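Long-range contact in enoyl-CoA hydratase/carnithine racemase (Thermus thermophilus JL-18, PDB 6SL9), which probably isomerises CoA thioesters in bacterial phenylacetic acid catabolism, as an oxepin-CoA forming isomerase of the crotonase family: residues L94-L98 with P201-Y205. Residues are numbered along the deposited sequence.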
loop_
_atom_site.group_PDB
_atom_site.type_symbol
_atom_site.label_atom_id
_atom_site.label_comp_id
_atom_site.label_asym_id
_atom_site.label_seq_id
_atom_site.Cartn_x
_atom_site.Cartn_y
_atom_site.Cartn_z
ATOM N N LEU A 94 5.905 14.968 -14.331
ATOM C CA LEU A 94 7.230 15.374 -14.867
ATOM C C LEU A 94 7.823 14.246 -15.711
ATOM O O LEU A 94 7.963 13.126 -15.189
ATOM C CB LEU A 94 8.155 15.643 -13.680
ATOM C CG LEU A 94 8.678 17.062 -13.536
ATOM C CD1 LEU A 94 9.779 17.102 -12.488
ATOM C CD2 LEU A 94 9.184 17.619 -14.858
ATOM N N GLU A 95 8.282 14.567 -16.907
ATOM C CA GLU A 95 8.819 13.536 -17.804
ATOM C C GLU A 95 10.337 13.425 -17.686
ATOM O O GLU A 95 11.010 12.896 -18.560
ATOM C CB GLU A 95 8.379 13.749 -19.255
ATOM C CG GLU A 95 6.892 13.596 -19.399
ATOM C CD GLU A 95 6.425 12.873 -20.627
ATOM O OE1 GLU A 95 7.163 12.915 -21.632
ATOM O OE2 GLU A 95 5.265 12.418 -20.659
ATOM N N LYS A 96 10.891 13.836 -16.547
ATOM C CA LYS A 96 12.305 13.706 -16.151
ATOM C C LYS A 96 12.306 13.325 -14.675
ATOM O O LYS A 96 11.394 13.718 -13.929
ATOM C CB LYS A 96 13.064 14.991 -16.433
ATOM C CG LYS A 96 13.031 15.358 -17.906
ATOM C CD LYS A 96 13.675 16.674 -18.294
ATOM C CE LYS A 96 13.502 16.936 -19.772
ATOM N NZ LYS A 96 14.202 18.149 -20.242
ATOM N N PRO A 97 13.324 12.597 -14.220
ATOM C CA PRO A 97 13.382 12.214 -12.815
ATOM C C PRO A 97 13.687 13.431 -11.926
ATOM O O PRO A 97 14.439 14.300 -12.291
ATOM C CB PRO A 97 14.534 11.225 -12.767
ATOM C CG PRO A 97 15.404 11.581 -13.938
ATOM C CD PRO A 97 14.406 11.990 -15.003
ATOM N N LEU A 98 13.108 13.400 -10.735
ATOM C CA LEU A 98 13.238 14.461 -9.713
ATOM C C LEU A 98 13.843 13.876 -8.454
ATOM O O LEU A 98 13.306 12.947 -7.852
ATOM C CB LEU A 98 11.858 15.064 -9.426
ATOM C CG LEU A 98 11.787 16.092 -8.295
ATOM C CD1 LEU A 98 12.589 17.320 -8.649
ATOM C CD2 LEU A 98 10.353 16.468 -7.964
ATOM N N PRO A 201 18.164 6.458 -18.792
ATOM C CA PRO A 201 17.183 6.401 -19.885
ATOM C C PRO A 201 15.944 7.218 -19.499
ATOM O O PRO A 201 14.981 6.687 -18.968
ATOM C CB PRO A 201 16.885 4.900 -20.017
ATOM C CG PRO A 201 17.092 4.353 -18.614
ATOM C CD PRO A 201 18.226 5.179 -18.032
ATOM N N THR A 202 16.000 8.495 -19.818
ATOM C CA THR A 202 15.010 9.454 -19.327
ATOM C C THR A 202 13.579 9.038 -19.717
ATOM O O THR A 202 12.638 9.252 -18.923
ATOM C CB THR A 202 15.375 10.851 -19.816
ATOM O OG1 THR A 202 16.761 11.068 -19.661
ATOM C CG2 THR A 202 14.572 11.926 -19.138
ATOM N N ARG A 203 13.413 8.513 -20.913
ATOM C CA ARG A 203 12.061 8.087 -21.334
ATOM C C ARG A 203 11.570 6.933 -20.472
ATOM O O ARG A 203 10.354 6.864 -20.135
ATOM C CB ARG A 203 11.981 7.713 -22.798
ATOM C CG ARG A 203 12.354 8.818 -23.767
ATOM C CD ARG A 203 11.541 10.068 -23.566
ATOM N NE ARG A 203 10.103 9.802 -23.691
ATOM C CZ ARG A 203 9.108 10.415 -23.057
ATOM N NH1 ARG A 203 7.849 10.012 -23.234
ATOM N NH2 ARG A 203 9.346 11.381 -22.197
ATOM N N ALA A 204 12.424 5.984 -20.168
ATOM C CA ALA A 204 12.024 4.851 -19.329
ATOM C C ALA A 204 11.668 5.377 -17.947
ATOM O O ALA A 204 10.677 4.952 -17.364
ATOM C CB ALA A 204 13.086 3.809 -19.279
ATOM N N TYR A 205 12.401 6.381 -17.443
ATOM C CA TYR A 205 12.038 6.969 -16.133
ATOM C C TYR A 205 10.664 7.601 -16.249
ATOM O O TYR A 205 9.809 7.427 -15.350
ATOM C CB TYR A 205 13.071 7.988 -15.673
ATOM C CG TYR A 205 14.477 7.483 -15.445
ATOM C CD1 TYR A 205 14.773 6.250 -14.921
ATOM C CD2 TYR A 205 15.544 8.335 -15.658
ATOM C CE1 TYR A 205 16.067 5.869 -14.607
ATOM C CE2 TYR A 205 16.841 7.984 -15.367
ATOM C CZ TYR A 205 17.122 6.740 -14.855
ATOM O OH TYR A 205 18.405 6.389 -14.574
#
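In this crotonase fold, the loop L94-L98 that leads from helix 77-93 into strand 98-102 of the core sheet meets the first turn of helix 202-214, in the C-terminal helical part of the chain. P201 is the N-cap residue, and the backbone hydrogen bond from Y205 N to P201 O (3.0 Å) closes the opening turn.

Van der Waals contacts, mostly apolar, join loop and helix. P97 directs its CA-CB bond toward the helix, and its CG lies 3.7 Å from CD2 of Y205, approaching the ring obliquely. The compact, apolar proline ring can lie close against the flat tyrosine ring; both side chains also touch L197 of helix 186-197, and Y205 packs on V133 of a second subunit. T202 is small and two-faced. Its methyl CG2 sits 3.7 Å from the carbonyl O of E95, 4.0 Å from CG of K96 and 4.1 Å from CD of P97, whereas OG1 is hydrogen-bonded to NE of R50. K96 points its CA-CB bond away from the helix, and its long chain carries NZ to the carbonyl O of V49.

Charge pairing joins the more exposed side. E95 and R203 start sideways to and away from the opposite segment, yet both are long enough to meet in a salt bridge. OE2 of E95 forms a second salt bridge with K210, about two turns beyond R203 on the same helix. OE1 of E95 lies at the edge of the R203 guanidinium, near the plane of that group: NH2 of R203 donates at 2.7 Å, and NH1 adds a weak hydrogen bond to the same OE1 at 3.4 Å.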